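PDB 4OC9: putative O-acetylhomoserine (Thiol)-lyase from Campylobacter jejuni, which probably transfers the aminocarboxypropyl group of O-acetylhomoserine to a thiol or sulfide, as a pyridoxal phosphate-dependent enzyme of the trans-sulfuration family. Local coordinates for residues V102-S105 against N106-G110; H118-N122 against F123-A127. One frame throughout, in Å; residues are numbered along the deposited sequence.

Contacts 1 and 2 lie at the two ends of helix 110-119, in one beta-alpha-beta unit. Contact 1 is the way out of strand 101-105 and is buried. Contact 2 is the way from the helix into strand 126-130 and is only partly buried, with Lys121 exposed. Their centres are about 14 Å apart. The two strands are neighbours in the sheet, and Val102 N lies 2.9 Å from Glu126 O, a probable hydrogen bond. Tyr104 CE1 also packs on Ala127 CB at 3.6 Å. In contact 1 a serine hydroxyl and a water hold the turn. In contact 2 backbone carbonyls do this work, backed by apolar side chains.

Contact 1: residues V102-S105 against N106-G110; sequences VAYS and NKIYG
The ring of Tyr104 meets Ile108 at one corner: its CD2 lies 4.1 Å from CD1 of Ile108. The methyl comes in obliquely, and the two side chains cross at about a right angle. The Tyr104 side chain also packs on Ile116 and Ser117 of helix 110-119 and on Glu129 of strand 126-130. Tyr104 is thus wedged between sheet and helix.

Ile108 also turns back over Ser105. Its CG2 is 3.9 Å from Ser105 CB. Its CG1, CG2 and CD1 are all about 3.8 Å from Ser105 O, so one side of the oxygen is packed against the hydrocarbon.

The polar grip comes from Ser105. With chi1 at 173° its OG lies opposite the backbone N and beside the carbonyl carbon, which brings it forward to the next residues. There it accepts a hydrogen bond from Lys107 N, 3.1 Å away and nearly straight at 162°. A water extends this link. It lies 2.7 Å from Ser105 OG and donates to Lys107 O at 2.6 Å. The hydroxyl therefore has two partners, both serving the same turn.

Lys107 itself runs outward, extended, to a salt bridge with Asp133 and hydrogen bonds with Gln158 and Tyr326. Tyr109 is the N-cap residue of the next helix, and its hydroxyl bonds Arg56 of the second subunit.

A serine OG bound to the backbone N two residues on is an ST turn. Here it bends the chain out of parallel strand 101-105 and starts the beta-alpha-beta crossover through helix 110-119.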
loop_
_atom_site.group_PDB
_atom_site.type_symbol
_atom_site.label_atom_id
_atom_site.label_comp_id
_atom_site.label_asym_id
_atom_site.label_seq_id
_atom_site.Cartn_x
_atom_site.Cartn_y
_atom_site.Cartn_z
ATOM N N VAL D 102 -10.485 -37.651 -5.428
ATOM C CA VAL D 102 -10.742 -36.626 -6.423
ATOM C C VAL D 102 -10.031 -37.048 -7.673
ATOM O O VAL D 102 -8.935 -37.611 -7.612
ATOM C CB VAL D 102 -10.249 -35.203 -6.013
ATOM C CG1 VAL D 102 -10.967 -34.723 -4.754
ATOM C CG2 VAL D 102 -8.739 -35.181 -5.776
ATOM N N ALA D 103 -10.646 -36.737 -8.810
ATOM C CA ALA D 103 -10.080 -37.049 -10.118
ATOM C C ALA D 103 -9.398 -35.788 -10.655
ATOM O O ALA D 103 -10.004 -34.703 -10.657
ATOM C CB ALA D 103 -11.164 -37.494 -11.077
ATOM N N TYR D 104 -8.170 -35.938 -11.149
ATOM C CA TYR D 104 -7.456 -34.792 -11.659
ATOM C C TYR D 104 -6.707 -35.053 -12.968
ATOM O O TYR D 104 -6.184 -36.125 -13.209
ATOM C CB TYR D 104 -6.455 -34.310 -10.600
ATOM C CG TYR D 104 -5.254 -35.227 -10.389
ATOM C CD1 TYR D 104 -5.351 -36.402 -9.649
ATOM C CD2 TYR D 104 -4.006 -34.876 -10.878
ATOM C CE1 TYR D 104 -4.246 -37.224 -9.455
ATOM C CE2 TYR D 104 -2.899 -35.673 -10.663
ATOM C CZ TYR D 104 -3.030 -36.850 -9.962
ATOM O OH TYR D 104 -1.929 -37.630 -9.768
ATOM N N SER D 105 -6.660 -34.037 -13.795
ATOM C CA SER D 105 -5.979 -34.093 -15.074
ATOM C C SER D 105 -4.470 -34.296 -14.922
ATOM O O SER D 105 -3.826 -33.751 -14.014
ATOM C CB SER D 105 -6.258 -32.792 -15.876
ATOM O OG SER D 105 -5.495 -32.743 -17.058
ATOM N N ASN D 106 -3.919 -35.081 -15.831
ATOM C CA ASN D 106 -2.500 -35.393 -15.840
ATOM C C ASN D 106 -1.710 -34.240 -16.451
ATOM O O ASN D 106 -0.485 -34.271 -16.516
ATOM C CB ASN D 106 -2.225 -36.681 -16.616
ATOM C CG ASN D 106 -2.563 -36.573 -18.107
ATOM O OD1 ASN D 106 -3.355 -35.735 -18.555
ATOM N ND2 ASN D 106 -1.988 -37.464 -18.876
ATOM N N LYS D 107 -2.423 -33.238 -16.957
ATOM C CA LYS D 107 -1.769 -32.067 -17.552
ATOM C C LYS D 107 -2.196 -30.758 -16.838
ATOM O O LYS D 107 -3.122 -30.074 -17.276
ATOM C CB LYS D 107 -2.009 -31.982 -19.059
ATOM C CG LYS D 107 -1.472 -33.185 -19.806
ATOM C CD LYS D 107 -1.558 -33.039 -21.307
ATOM C CE LYS D 107 -1.094 -34.315 -21.944
ATOM N NZ LYS D 107 -1.003 -34.186 -23.414
ATOM N N ILE D 108 -1.518 -30.486 -15.721
ATOM C CA ILE D 108 -1.772 -29.306 -14.916
ATOM C C ILE D 108 -0.507 -28.702 -14.319
ATOM O O ILE D 108 0.595 -29.240 -14.474
ATOM C CB ILE D 108 -2.718 -29.585 -13.751
ATOM C CG1 ILE D 108 -2.100 -30.624 -12.802
ATOM C CG2 ILE D 108 -4.066 -30.015 -14.289
ATOM C CD1 ILE D 108 -2.966 -30.974 -11.604
ATOM N N TYR D 109 -0.710 -27.569 -13.644
ATOM C CA TYR D 109 0.344 -26.853 -12.988
ATOM C C TYR D 109 1.002 -27.765 -11.978
ATOM O O TYR D 109 0.332 -28.420 -11.192
ATOM C CB TYR D 109 -0.202 -25.537 -12.370
ATOM C CG TYR D 109 0.796 -24.805 -11.515
ATOM C CD1 TYR D 109 1.910 -24.202 -12.068
ATOM C CD2 TYR D 109 0.571 -24.645 -10.148
ATOM C CE1 TYR D 109 2.820 -23.516 -11.277
ATOM C CE2 TYR D 109 1.464 -23.955 -9.346
ATOM C CZ TYR D 109 2.591 -23.388 -9.904
ATOM O OH TYR D 109 3.473 -22.705 -9.091
ATOM N N GLY D 110 2.330 -27.798 -12.034
ATOM C CA GLY D 110 3.156 -28.625 -11.157
ATOM C C GLY D 110 2.812 -28.528 -9.693
ATOM O O GLY D 110 2.732 -29.545 -8.982
HETATM O O HOH W 1 -5.659 -30.070 -17.680
#

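Contact 2: residues H118-N122 against F123-A127; sequences HTLKN and FGIEA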
loop_
_atom_site.group_PDB
_atom_site.type_symbol
_atom_site.label_atom_id
_atom_site.label_comp_id
_atom_site.label_asym_id
_atom_site.label_seq_id
_atom_site.Cartn_x
_atom_site.Cartn_y
_atom_site.Cartn_z
ATOM N N HIS D 118 0.196 -35.523 -3.713
ATOM C CA HIS D 118 0.985 -35.811 -2.509
ATOM C C HIS D 118 0.480 -35.175 -1.230
ATOM O O HIS D 118 0.148 -35.868 -0.275
ATOM C CB HIS D 118 2.470 -35.455 -2.680
ATOM C CG HIS D 118 3.144 -36.202 -3.788
ATOM N ND1 HIS D 118 3.484 -37.536 -3.693
ATOM C CD2 HIS D 118 3.599 -35.787 -4.997
ATOM C CE1 HIS D 118 4.077 -37.922 -4.811
ATOM N NE2 HIS D 118 4.170 -36.877 -5.612
ATOM N N THR D 119 0.420 -33.854 -1.207
ATOM C CA THR D 119 -0.018 -33.130 -0.014
ATOM C C THR D 119 -1.395 -33.486 0.538
ATOM O O THR D 119 -1.545 -33.643 1.758
ATOM C CB THR D 119 0.083 -31.651 -0.234
ATOM O OG1 THR D 119 1.415 -31.359 -0.640
ATOM C CG2 THR D 119 -0.249 -30.906 1.050
ATOM N N LEU D 120 -2.389 -33.660 -0.320
ATOM C CA LEU D 120 -3.724 -34.040 0.169
ATOM C C LEU D 120 -3.780 -35.442 0.852
ATOM O O LEU D 120 -4.745 -35.704 1.592
ATOM C CB LEU D 120 -4.816 -33.909 -0.889
ATOM C CG LEU D 120 -5.151 -32.487 -1.350
ATOM C CD1 LEU D 120 -6.175 -32.544 -2.452
ATOM C CD2 LEU D 120 -5.669 -31.638 -0.211
ATOM N N LYS D 121 -2.794 -36.319 0.621
ATOM C CA LYS D 121 -2.786 -37.637 1.281
ATOM C C LYS D 121 -2.770 -37.442 2.788
ATOM O O LYS D 121 -3.456 -38.153 3.519
ATOM C CB LYS D 121 -1.560 -38.470 0.933
ATOM C CG LYS D 121 -1.491 -39.018 -0.461
ATOM C CD LYS D 121 -0.203 -39.803 -0.628
ATOM C CE LYS D 121 -0.233 -40.360 -2.061
ATOM N NZ LYS D 121 0.831 -41.266 -2.575
ATOM N N ASN D 122 -1.979 -36.464 3.237
ATOM C CA ASN D 122 -1.875 -36.132 4.663
ATOM C C ASN D 122 -3.226 -35.897 5.296
ATOM O O ASN D 122 -3.386 -36.050 6.507
ATOM C CB ASN D 122 -1.010 -34.899 4.849
ATOM C CG ASN D 122 0.438 -35.168 4.511
ATOM O OD1 ASN D 122 1.037 -36.064 5.084
ATOM N ND2 ASN D 122 1.026 -34.358 3.644
ATOM N N PHE D 123 -4.214 -35.543 4.487
ATOM C CA PHE D 123 -5.535 -35.306 5.031
ATOM C C PHE D 123 -6.512 -36.452 4.678
ATOM O O PHE D 123 -7.733 -36.293 4.803
ATOM C CB PHE D 123 -6.101 -33.952 4.579
ATOM C CG PHE D 123 -5.145 -32.789 4.759
ATOM C CD1 PHE D 123 -4.407 -32.640 5.918
ATOM C CD2 PHE D 123 -5.154 -31.741 3.850
ATOM C CE1 PHE D 123 -3.557 -31.551 6.091
ATOM C CE2 PHE D 123 -4.316 -30.636 4.017
ATOM C CZ PHE D 123 -3.521 -30.529 5.139
ATOM N N GLY D 124 -5.957 -37.580 4.246
ATOM C CA GLY D 124 -6.745 -38.744 3.894
ATOM C C GLY D 124 -7.569 -38.591 2.643
ATOM O O GLY D 124 -8.634 -39.207 2.510
ATOM N N ILE D 125 -7.082 -37.756 1.725
ATOM C CA ILE D 125 -7.765 -37.503 0.464
ATOM C C ILE D 125 -6.944 -38.105 -0.667
ATOM O O ILE D 125 -5.813 -37.681 -0.947
ATOM C CB ILE D 125 -8.031 -36.012 0.248
ATOM C CG1 ILE D 125 -8.972 -35.504 1.352
ATOM C CG2 ILE D 125 -8.661 -35.781 -1.114
ATOM C CD1 ILE D 125 -9.235 -34.005 1.343
ATOM N N GLU D 126 -7.534 -39.112 -1.298
ATOM C CA GLU D 126 -6.908 -39.837 -2.382
ATOM C C GLU D 126 -7.026 -39.098 -3.701
ATOM O O GLU D 126 -8.068 -38.507 -4.001
ATOM C CB GLU D 126 -7.586 -41.219 -2.520
ATOM C CG GLU D 126 -7.042 -42.095 -3.641
ATOM C CD GLU D 126 -7.780 -43.437 -3.809
ATOM O OE1 GLU D 126 -8.585 -43.797 -2.921
ATOM O OE2 GLU D 126 -7.548 -44.132 -4.840
ATOM N N ALA D 127 -5.973 -39.170 -4.503
ATOM C CA ALA D 127 -5.961 -38.531 -5.810
ATOM C C ALA D 127 -5.864 -39.585 -6.918
ATOM O O ALA D 127 -5.071 -40.521 -6.818
ATOM C CB ALA D 127 -4.807 -37.562 -5.927
#
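Leu120 touches both Ile125 and Phe123, and its side chain can be traced outward from the backbone. CB lies against Ile125, 4.0 Å from its CB and 3.9 Å from its O. CG stands opposite the carbonyl carbon, with chi1 at -67°, and this carries the branch toward Phe123. At the tip CD2 comes within 4.1 Å of Phe123 CD2, reaching the ring obliquely. Beyond the turn Leu120 packs on Phe89 and Leu92 of helix 84-93.

The backbone oxygen of Leu120 is gripped twice. Phe123 N donates to Leu120 O at 2.9 Å, and Ile125 N donates to the same oxygen at 3.1 Å. The two donors come from opposite faces of the carbonyl plane. A third bond runs from Gly124 N to Lys121 O, 2.7 Å long, with the donor well above that carbonyl plane. Gly124 has a positive phi of 70°, which turns the chain so that Ile125 N comes back to Leu120 O.

The Phe123 ring lies beside the preceding peptide, with CD1 3.5 Å from Asn122 C. It also stacks on Phe123 of the second subunit. The amide ND2 of Asn122 turns back to Thr119 O in a weak hydrogen bond of 3.3 Å. The hydroxyl of Thr119 is bonded to Asp269 of the second subunit, so this turn borders the subunit interface.

The bond from Ile125 N to Leu120 O, the inner bond from Gly124 N to Lys121 O, the glycine with positive phi and the apolar pair Leu120 and Ile125 together make a Schellman motif. It turns the chain from helix 110-119 into strand 126-130, completing the beta-alpha-beta unit.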